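Endoglucanase A (Clostridium acetobutylicum, PDB 3IK2) probably cleaves internal beta-1,4-glucosidic bonds of cellulose and related glucans, as an endoglucanase of glycoside hydrolase family 44 with a TIM-like barrel. Local coordinates at residues T33-G38 against D89-M94; Y248-D253 against K336-K341; F374-V379 against D414-C419; V395-N400 against N477-T482. All blocks are in the same frame, centred on the assembly; numbering follows the deposited sequence.

Contact 1 (T33-G38 against D89-M94)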
# COMPACT_ATOMS: atom_id res chain seq x y z
N THR A 33 5.15 9.64 -2.45
CA THR A 33 4.71 10.48 -1.35
C THR A 33 4.67 9.73 -0.02
O THR A 33 4.29 10.31 1.00
CB THR A 33 3.29 11.06 -1.59
OG1 THR A 33 2.34 9.98 -1.64
CG2 THR A 33 3.21 11.92 -2.88
N ALA A 34 5.04 8.44 -0.03
CA ALA A 34 5.02 7.58 1.16
C ALA A 34 5.97 6.43 0.96
O ALA A 34 6.14 5.94 -0.17
CB ALA A 34 3.63 7.05 1.45
N ARG A 35 6.61 6.01 2.05
CA ARG A 35 7.52 4.86 2.00
C ARG A 35 7.31 3.95 3.21
O ARG A 35 7.03 4.43 4.31
CB ARG A 35 8.99 5.33 1.87
CG ARG A 35 9.32 6.01 0.52
CD ARG A 35 10.64 6.80 0.63
NE ARG A 35 11.85 5.96 0.52
CZ ARG A 35 12.70 5.69 1.52
NH1 ARG A 35 12.51 6.20 2.73
NH2 ARG A 35 13.77 4.93 1.30
N ARG A 36 7.37 2.63 2.97
CA ARG A 36 7.25 1.62 4.04
C ARG A 36 8.53 0.81 4.19
O ARG A 36 9.13 0.40 3.18
CB ARG A 36 6.09 0.66 3.74
CG ARG A 36 6.01 -0.65 4.57
CD ARG A 36 4.73 -1.33 4.20
NE ARG A 36 4.27 -2.49 4.95
CZ ARG A 36 4.42 -3.76 4.56
NH1 ARG A 36 5.14 -4.07 3.48
NH2 ARG A 36 3.88 -4.74 5.26
N ILE A 37 8.93 0.54 5.44
CA ILE A 37 9.88 -0.55 5.71
C ILE A 37 9.10 -1.65 6.44
O ILE A 37 8.59 -1.43 7.53
CB ILE A 37 11.20 -0.13 6.42
CG1 ILE A 37 12.13 -1.34 6.60
CG2 ILE A 37 10.95 0.65 7.75
CD1 ILE A 37 13.48 -1.03 7.30
N GLY A 38 8.93 -2.78 5.76
CA GLY A 38 8.02 -3.84 6.22
C GLY A 38 8.16 -5.12 5.42
O GLY A 38 9.15 -5.33 4.72
N ASP A 89 15.72 8.72 7.29
CA ASP A 89 16.59 9.80 6.82
C ASP A 89 16.44 10.05 5.32
O ASP A 89 16.45 11.20 4.87
CB ASP A 89 18.07 9.48 7.10
CG ASP A 89 18.46 9.74 8.53
OD1 ASP A 89 17.63 10.21 9.33
OD2 ASP A 89 19.62 9.44 8.86
N LYS A 90 16.33 8.95 4.55
CA LYS A 90 16.14 9.03 3.11
C LYS A 90 14.75 9.58 2.78
O LYS A 90 14.62 10.41 1.90
CB LYS A 90 16.39 7.68 2.45
CG LYS A 90 16.72 7.76 0.95
CD LYS A 90 17.01 6.33 0.40
CE LYS A 90 17.02 6.26 -1.13
NZ LYS A 90 16.98 4.78 -1.65
N SER A 91 13.72 9.14 3.51
CA SER A 91 12.38 9.73 3.38
C SER A 91 12.46 11.24 3.52
O SER A 91 11.91 11.96 2.72
CB SER A 91 11.40 9.17 4.44
OG SER A 91 10.90 7.89 4.08
N LEU A 92 13.13 11.72 4.56
CA LEU A 92 13.28 13.17 4.81
C LEU A 92 14.08 13.92 3.73
O LEU A 92 13.68 15.02 3.31
CB LEU A 92 13.86 13.41 6.20
CG LEU A 92 12.93 13.04 7.36
CD1 LEU A 92 13.70 13.02 8.68
CD2 LEU A 92 11.70 13.94 7.47
N ALA A 93 15.19 13.33 3.28
CA ALA A 93 15.99 13.86 2.20
C ALA A 93 15.20 13.95 0.91
O ALA A 93 15.47 14.82 0.13
CB ALA A 93 17.22 13.00 1.98
N MET A 94 14.27 13.02 0.68
CA MET A 94 13.50 12.98 -0.56
C MET A 94 12.31 13.92 -0.49
O MET A 94 11.63 14.11 -1.48
CB MET A 94 12.97 11.57 -0.84
CG MET A 94 14.03 10.50 -1.18
SD MET A 94 13.27 8.85 -1.34
CE MET A 94 14.23 7.97 -0.18
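R35 reaches from its strand to helix 82-93 and meets S91, K90 and M94 there. The tight side is the buried pair R35 and S91. R35 NH1 gives a hydrogen bond of 2.7 Å to S91 OG, bent to 146°, with the hydroxyl oxygen at the guanidinium edge and only 4° from its plane. A bend at chi3 (80°) turns the end of the R35 chain to this position. F87 O is a second acceptor for NH1, and S91 OG also bonds S99 OG. The side toward solvent is looser and mostly aliphatic. The exposed K90 chain runs across the guanidinium end, R35 NH2 lying 3.6 Å from K90 CD, while R35 NE is 3.7 Å from M94 SD; the M94 methyl lies over one face, but its exact place is doubtful. D26 forms salt bridges to R35 NE and K90 NZ, which probably offsets the two positive charges. In the fold, strand 34-37 lies between strands 22-23 and 99-103 of the parallel barrel, and helix 82-93 packs on its outside, beside I37, before the chain enters strand 99-103.

Contact 2 (Y248-D253 against K336-K341)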
# COMPACT_ATOMS: atom_id res chain seq x y z
N TYR A 248 -20.19 -12.96 12.68
CA TYR A 248 -19.27 -12.26 11.77
C TYR A 248 -19.18 -12.92 10.41
O TYR A 248 -18.93 -14.12 10.34
CB TYR A 248 -17.86 -12.21 12.36
CG TYR A 248 -17.75 -11.42 13.62
CD1 TYR A 248 -18.17 -10.08 13.68
CD2 TYR A 248 -17.20 -11.98 14.77
CE1 TYR A 248 -18.05 -9.33 14.88
CE2 TYR A 248 -17.08 -11.25 15.94
CZ TYR A 248 -17.51 -9.94 15.98
OH TYR A 248 -17.34 -9.26 17.16
N GLN A 249 -19.42 -12.14 9.35
CA GLN A 249 -19.19 -12.59 7.99
C GLN A 249 -17.75 -13.05 7.77
O GLN A 249 -17.53 -14.06 7.11
CB GLN A 249 -19.53 -11.51 6.96
CG GLN A 249 -19.18 -11.90 5.53
CD GLN A 249 -20.05 -13.05 5.01
OE1 GLN A 249 -21.17 -12.82 4.61
NE2 GLN A 249 -19.51 -14.26 4.99
N TRP A 250 -16.79 -12.31 8.32
CA TRP A 250 -15.38 -12.64 8.09
C TRP A 250 -14.49 -12.10 9.19
O TRP A 250 -14.97 -11.44 10.12
CB TRP A 250 -14.89 -12.20 6.69
CG TRP A 250 -14.97 -10.72 6.33
CD1 TRP A 250 -15.66 -9.74 7.00
CD2 TRP A 250 -14.39 -10.08 5.18
NE1 TRP A 250 -15.50 -8.53 6.36
CE2 TRP A 250 -14.74 -8.71 5.24
CE3 TRP A 250 -13.60 -10.53 4.10
CZ2 TRP A 250 -14.35 -7.77 4.25
CZ3 TRP A 250 -13.19 -9.59 3.12
CH2 TRP A 250 -13.57 -8.23 3.21
N PHE A 251 -13.20 -12.45 9.13
CA PHE A 251 -12.26 -12.09 10.19
C PHE A 251 -12.10 -10.58 10.31
O PHE A 251 -11.89 -10.09 11.38
CB PHE A 251 -10.89 -12.82 10.02
CG PHE A 251 -9.79 -12.26 10.90
CD1 PHE A 251 -9.62 -12.73 12.21
CD2 PHE A 251 -8.94 -11.24 10.44
CE1 PHE A 251 -8.59 -12.19 13.04
CE2 PHE A 251 -7.93 -10.70 11.28
CZ PHE A 251 -7.76 -11.17 12.56
N ILE A 252 -12.22 -9.84 9.20
CA ILE A 252 -12.16 -8.37 9.22
C ILE A 252 -13.14 -7.70 10.19
O ILE A 252 -12.77 -6.76 10.91
CB ILE A 252 -12.19 -7.75 7.74
CG1 ILE A 252 -10.79 -7.88 7.09
CG2 ILE A 252 -12.70 -6.28 7.75
CD1 ILE A 252 -10.68 -7.52 5.61
N ASP A 253 -14.39 -8.21 10.23
CA ASP A 253 -15.43 -7.77 11.20
C ASP A 253 -15.03 -8.09 12.66
O ASP A 253 -15.11 -7.26 13.52
CB ASP A 253 -16.77 -8.48 10.89
CG ASP A 253 -17.38 -8.05 9.56
OD1 ASP A 253 -16.96 -7.01 9.02
OD2 ASP A 253 -18.29 -8.76 9.06
N LYS A 336 -15.11 -1.16 3.49
CA LYS A 336 -15.70 0.10 3.93
C LYS A 336 -16.99 -0.09 4.72
O LYS A 336 -17.18 0.52 5.75
CB LYS A 336 -15.93 0.97 2.70
CG LYS A 336 -15.52 2.41 2.87
CD LYS A 336 -14.05 2.61 2.63
CE LYS A 336 -13.59 3.75 3.48
NZ LYS A 336 -12.32 4.34 2.99
N SER A 337 -17.88 -0.97 4.25
CA SER A 337 -19.04 -1.41 5.03
C SER A 337 -18.68 -2.04 6.39
O SER A 337 -19.32 -1.74 7.42
CB SER A 337 -19.86 -2.43 4.21
OG SER A 337 -20.49 -3.37 5.06
N SER A 338 -17.68 -2.92 6.40
CA SER A 338 -17.18 -3.44 7.66
C SER A 338 -16.67 -2.33 8.61
O SER A 338 -17.00 -2.36 9.79
CB SER A 338 -16.10 -4.49 7.43
OG SER A 338 -16.59 -5.55 6.63
N ILE A 339 -15.90 -1.37 8.10
CA ILE A 339 -15.43 -0.21 8.90
C ILE A 339 -16.62 0.60 9.44
O ILE A 339 -16.72 0.88 10.64
CB ILE A 339 -14.42 0.70 8.06
CG1 ILE A 339 -13.10 -0.04 7.80
CG2 ILE A 339 -14.24 2.11 8.70
CD1 ILE A 339 -12.07 0.74 6.89
N ASP A 340 -17.55 0.95 8.57
CA ASP A 340 -18.72 1.72 8.97
C ASP A 340 -19.61 0.98 10.00
O ASP A 340 -20.23 1.62 10.85
CB ASP A 340 -19.52 2.14 7.72
CG ASP A 340 -18.75 3.15 6.80
OD1 ASP A 340 -17.61 3.58 7.12
OD2 ASP A 340 -19.31 3.51 5.72
N LYS A 341 -19.67 -0.35 9.94
CA LYS A 341 -20.48 -1.14 10.88
C LYS A 341 -19.75 -1.54 12.19
O LYS A 341 -20.39 -1.67 13.24
CB LYS A 341 -21.04 -2.41 10.22
CG LYS A 341 -21.99 -2.19 9.03
CD LYS A 341 -23.39 -1.78 9.50
CE LYS A 341 -24.34 -1.53 8.33
NZ LYS A 341 -25.38 -0.53 8.76
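S338 projects from helix 331-342 into the corner formed by W250, I252 and D253 at the start of helix 251-266. The nearest CA atoms, those of D253 and S338, are 5.9 Å apart, so a short side chain is enough to span the gap. At its base, S338 CB lies 3.9 Å from I252 CG2, a plain aliphatic touch, and 3.1 Å from D253 OD1. One bond further on, OG stands beside the backbone N of S338 (chi1 -57°), which turns it to D253 and also back to K334 O, one helical turn earlier. S338 OG is 2.8 Å from D253 OD1, a hydrogen bond for whose proton K334 O competes. A glycerol molecule, probably from the crystallisation liquor, is hydrogen-bonded to S338 OG as well. W250 presents the edge of its indole to this oxygen, and a weak bond, bent to 130°, runs from W250 NE1 to D253 OD1 over 3.4 Å. OD1 thus takes the weak indole bond and can take the hydroxyl proton as well, while I252 CB lies over one face of the same indole, toward its rim. Around this group, W250 packs on V335 and W327, and S338 on L256 of helix 251-266; on the inner side F251 and I252 lean on strand 220-226, so that two outer helices of the barrel meet over its wall.

Contact 3 (F374-V379 against D414-C419)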
# COMPACT_ATOMS: atom_id res chain seq x y z
N PHE A 374 -7.54 4.06 -5.49
CA PHE A 374 -7.17 4.41 -4.11
C PHE A 374 -7.64 5.83 -3.78
O PHE A 374 -8.13 6.09 -2.69
CB PHE A 374 -5.66 4.35 -3.85
CG PHE A 374 -5.02 3.01 -4.06
CD1 PHE A 374 -5.72 1.82 -3.90
CD2 PHE A 374 -3.66 2.94 -4.40
CE1 PHE A 374 -5.08 0.58 -4.09
CE2 PHE A 374 -3.03 1.71 -4.59
CZ PHE A 374 -3.74 0.53 -4.43
N GLY A 375 -7.44 6.75 -4.72
CA GLY A 375 -7.82 8.14 -4.53
C GLY A 375 -9.31 8.39 -4.60
O GLY A 375 -9.83 9.21 -3.88
N LYS A 376 -10.00 7.70 -5.49
CA LYS A 376 -11.43 7.90 -5.65
C LYS A 376 -12.22 7.26 -4.51
O LYS A 376 -13.23 7.81 -4.06
CB LYS A 376 -11.91 7.37 -7.01
CG LYS A 376 -13.43 7.43 -7.19
CD LYS A 376 -13.76 7.08 -8.63
CE LYS A 376 -15.26 7.10 -8.91
NZ LYS A 376 -15.46 6.54 -10.27
N TYR A 377 -11.74 6.11 -4.05
CA TYR A 377 -12.47 5.37 -3.02
C TYR A 377 -11.96 5.46 -1.59
O TYR A 377 -12.21 4.55 -0.80
CB TYR A 377 -12.63 3.92 -3.46
CG TYR A 377 -13.43 3.86 -4.71
CD1 TYR A 377 -14.82 4.02 -4.69
CD2 TYR A 377 -12.81 3.69 -5.94
CE1 TYR A 377 -15.56 3.98 -5.87
CE2 TYR A 377 -13.52 3.66 -7.09
CZ TYR A 377 -14.90 3.79 -7.05
OH TYR A 377 -15.60 3.76 -8.22
N GLY A 378 -11.30 6.55 -1.22
CA GLY A 378 -11.01 6.75 0.21
C GLY A 378 -9.96 5.81 0.85
O GLY A 378 -10.03 5.49 2.04
N VAL A 379 -8.98 5.37 0.06
CA VAL A 379 -7.76 4.73 0.63
C VAL A 379 -6.83 5.82 1.19
O VAL A 379 -6.55 6.81 0.52
CB VAL A 379 -7.05 3.86 -0.44
CG1 VAL A 379 -5.73 3.32 0.03
CG2 VAL A 379 -7.99 2.70 -0.85
N ASP A 414 -6.00 17.29 -5.30
CA ASP A 414 -6.18 16.73 -3.97
C ASP A 414 -7.64 16.38 -3.69
O ASP A 414 -7.96 15.85 -2.64
CB ASP A 414 -5.65 17.71 -2.91
CG ASP A 414 -6.33 19.08 -2.97
OD1 ASP A 414 -7.29 19.28 -3.75
OD2 ASP A 414 -5.90 19.99 -2.24
N THR A 415 -8.53 16.69 -4.63
CA THR A 415 -9.97 16.43 -4.44
C THR A 415 -10.54 15.72 -5.64
O THR A 415 -10.61 16.30 -6.71
CB THR A 415 -10.76 17.75 -4.23
OG1 THR A 415 -10.01 18.62 -3.38
CG2 THR A 415 -12.14 17.48 -3.62
N ASP A 416 -10.95 14.47 -5.45
CA ASP A 416 -11.58 13.70 -6.52
C ASP A 416 -13.00 14.23 -6.73
O ASP A 416 -13.68 14.57 -5.77
CB ASP A 416 -11.62 12.21 -6.16
CG ASP A 416 -12.41 11.38 -7.16
OD1 ASP A 416 -13.55 11.00 -6.84
OD2 ASP A 416 -11.90 11.13 -8.28
N VAL A 417 -13.42 14.30 -7.99
CA VAL A 417 -14.77 14.75 -8.32
C VAL A 417 -15.41 13.77 -9.27
O VAL A 417 -14.73 12.95 -9.88
CB VAL A 417 -14.82 16.22 -8.89
CG1 VAL A 417 -14.17 17.25 -7.90
CG2 VAL A 417 -14.19 16.32 -10.26
N LYS A 418 -16.74 13.84 -9.36
CA LYS A 418 -17.52 13.04 -10.28
C LYS A 418 -16.94 13.01 -11.70
O LYS A 418 -16.79 14.04 -12.33
CB LYS A 418 -18.96 13.56 -10.34
CG LYS A 418 -19.80 12.85 -11.38
CD LYS A 418 -21.25 13.28 -11.25
CE LYS A 418 -22.05 12.94 -12.51
NZ LYS A 418 -23.51 13.27 -12.31
N CYS A 419 -16.65 11.81 -12.18
CA CYS A 419 -16.05 11.61 -13.47
C CYS A 419 -16.50 10.24 -13.95
O CYS A 419 -15.84 9.23 -13.69
CB CYS A 419 -14.53 11.67 -13.39
SG CYS A 419 -13.74 11.77 -15.00
O HOH W 1 -13.88 8.56 -11.77
O HOH W 2 -16.99 9.33 -10.78
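With CG anti to the backbone N (chi1 175°) and every later torsion extended, K376 sends a straight chain out from the end of helix 361-376 past D416; D416, likewise trans at chi1 (174°), turns its carboxylate onto the root of that chain. The two side chains cross obliquely, with K376 CG 3.6 Å from D416 OD1 and D416 CG 3.9 Å from K376 CA. The carboxylate therefore lies against methylene groups, and the ammonium group travels on beyond it: K376 NZ is 5.9 Å from D416 OD1, too far for a salt bridge. NZ ends instead near C419, where two waters fill the gap. The first accepts from K376 NZ at 3.0 Å and lies 2.8 Å from C419 O, to which it can donate, though other acceptors compete for its protons; the second accepts from C419 N at 2.9 Å and, weakly, from K376 NZ. The Y377 ring receives K376 CG over one face, toward its rim, and Y430 also touches the lysine. Strand 415-421 sits between strands 2-15 and 427-433, and opens with a classic beta bulge in which D414 and T415 both face V433. Helix and strand, one from the barrel and one from the neighbouring sheet, are joined here by van der Waals contact and solvent bridges; K376 and D416 probably feel only a weak, longer-range attraction, without a direct ion pair.

Contact 4 (V395-N400 against N477-T482)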
# COMPACT_ATOMS: atom_id res chain seq x y z
N VAL A 395 5.50 0.83 -14.30
CA VAL A 395 5.07 1.18 -12.96
C VAL A 395 5.56 2.61 -12.62
O VAL A 395 4.79 3.44 -12.11
CB VAL A 395 5.53 0.14 -11.89
CG1 VAL A 395 5.44 0.74 -10.45
CG2 VAL A 395 4.70 -1.15 -12.00
N GLN A 396 6.81 2.91 -12.93
CA GLN A 396 7.31 4.25 -12.64
C GLN A 396 6.53 5.29 -13.44
O GLN A 396 6.19 6.33 -12.91
CB GLN A 396 8.81 4.35 -12.90
CG GLN A 396 9.63 3.44 -12.03
CD GLN A 396 11.10 3.79 -12.04
OE1 GLN A 396 11.46 4.96 -12.01
NE2 GLN A 396 11.96 2.78 -12.04
N SER A 397 6.21 4.99 -14.70
CA SER A 397 5.39 5.94 -15.50
C SER A 397 4.05 6.27 -14.84
O SER A 397 3.61 7.40 -14.90
CB SER A 397 5.08 5.42 -16.90
OG SER A 397 6.19 4.84 -17.52
N ALA A 398 3.39 5.26 -14.27
CA ALA A 398 2.10 5.45 -13.62
C ALA A 398 2.22 6.41 -12.46
O ALA A 398 1.43 7.35 -12.36
CB ALA A 398 1.51 4.12 -13.17
N PHE A 399 3.24 6.21 -11.60
CA PHE A 399 3.50 7.13 -10.51
C PHE A 399 3.77 8.55 -11.01
O PHE A 399 3.23 9.54 -10.48
CB PHE A 399 4.68 6.64 -9.66
CG PHE A 399 4.32 5.60 -8.63
CD1 PHE A 399 4.33 4.23 -8.95
CD2 PHE A 399 3.98 5.98 -7.31
CE1 PHE A 399 4.00 3.25 -7.98
CE2 PHE A 399 3.66 4.99 -6.33
CZ PHE A 399 3.66 3.64 -6.67
N ASN A 400 4.64 8.67 -12.01
CA ASN A 400 4.94 9.98 -12.62
C ASN A 400 3.75 10.59 -13.34
O ASN A 400 3.63 11.81 -13.41
CB ASN A 400 6.13 9.89 -13.58
CG ASN A 400 7.41 9.71 -12.84
OD1 ASN A 400 7.53 10.19 -11.72
ND2 ASN A 400 8.36 8.99 -13.44
N ASN A 477 4.35 2.23 -26.92
CA ASN A 477 5.57 2.54 -27.66
C ASN A 477 6.70 3.06 -26.74
O ASN A 477 7.88 2.83 -27.01
CB ASN A 477 5.22 3.51 -28.80
CG ASN A 477 4.26 2.85 -29.87
OD1 ASN A 477 3.18 3.39 -30.18
ND2 ASN A 477 4.68 1.69 -30.43
N SER A 478 6.34 3.75 -25.66
CA SER A 478 7.33 4.16 -24.63
C SER A 478 6.73 4.43 -23.26
O SER A 478 5.64 5.02 -23.18
CB SER A 478 8.12 5.40 -25.06
OG SER A 478 8.99 5.77 -24.00
N SER A 479 7.45 4.00 -22.22
CA SER A 479 7.17 4.35 -20.81
C SER A 479 7.43 5.83 -20.46
O SER A 479 6.91 6.34 -19.47
CB SER A 479 7.93 3.44 -19.82
OG SER A 479 9.35 3.47 -20.01
N ASN A 480 8.26 6.49 -21.27
CA ASN A 480 8.59 7.89 -21.07
C ASN A 480 7.36 8.74 -21.26
O ASN A 480 6.66 8.59 -22.25
CB ASN A 480 9.70 8.31 -22.03
CG ASN A 480 11.01 7.59 -21.76
OD1 ASN A 480 11.77 7.32 -22.68
ND2 ASN A 480 11.27 7.28 -20.49
N ILE A 481 7.06 9.60 -20.30
CA ILE A 481 5.88 10.43 -20.43
C ILE A 481 6.22 11.57 -21.38
O ILE A 481 7.14 12.34 -21.13
CB ILE A 481 5.41 10.95 -19.07
CG1 ILE A 481 4.86 9.80 -18.21
CG2 ILE A 481 4.36 12.03 -19.26
CD1 ILE A 481 4.74 10.17 -16.76
N THR A 482 5.47 11.65 -22.48
CA THR A 482 5.68 12.71 -23.47
C THR A 482 4.51 13.68 -23.43
O THR A 482 3.37 13.27 -23.23
CB THR A 482 5.86 12.13 -24.88
OG1 THR A 482 4.67 11.39 -25.26
CG2 THR A 482 7.08 11.21 -24.94
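Helix 393-403 passes the corner that segment 477-482 turns at S479 and N480, where S397 and S479 bring their CA atoms to 5.8 Å. S397 points its side chain at this corner, and S397 OG lies 2.6 Å from S479 O in a hydrogen bond. With OG beside its own backbone N (chi1 -44°), the hydroxyl is also within reach of N393 O, one turn back in the helix, so which carbonyl takes its proton is left open. The hydroxyl oxygen also rests against the corner residue, S397 OG being 3.2 Å from S479 CB. S479 OG turns to the side-chain amide of N393, giving the corner a second polar tie to the start of the helix. The corner is shaped from within by an ST turn, N480 N donating to S478 OG at 2.9 Å. Helix 393-403 follows strand 379-384, the last of the eight barrel strands, whereas strand 481-484 is an outermost strand of the nine-stranded sheet that packs beside the barrel; contact is thus made between barrel and sheet domain. I481 supplies the apolar half. Its CD1 tip fits against the helix, I481 CD1 lying 3.5 Å from N400 CB and equally far from S397 O, and I481 also touches W472 and F474 of the adjoining strand 468-475. N400 offers only its CB here: its amide is held by N29 O and K31 N, in the loop beyond strand 22-23.

Overall arrangement
The chain starts in the nine-stranded sheet with strand 2-15, then enters the barrel. Contact 1 closes the first loop, between strand 34-37 of the barrel wall and helix 82-93 outside it. Contact 2 follows in series and joins two outer helices, 251-266 and 331-342, on the opposite side of the chain's centre, the two contact centres being about 31 Å apart. Contacts 3 and 4 cross: 374-379 pairs with 414-419, and 395-400, lying between those, pairs with 477-482. Both tie late barrel helices to the sheet, at centres about 21 Å apart. Contacts 2 and 3 touch, K336 NZ lying 2.7 Å from G378 O; none of the contacts nests in another.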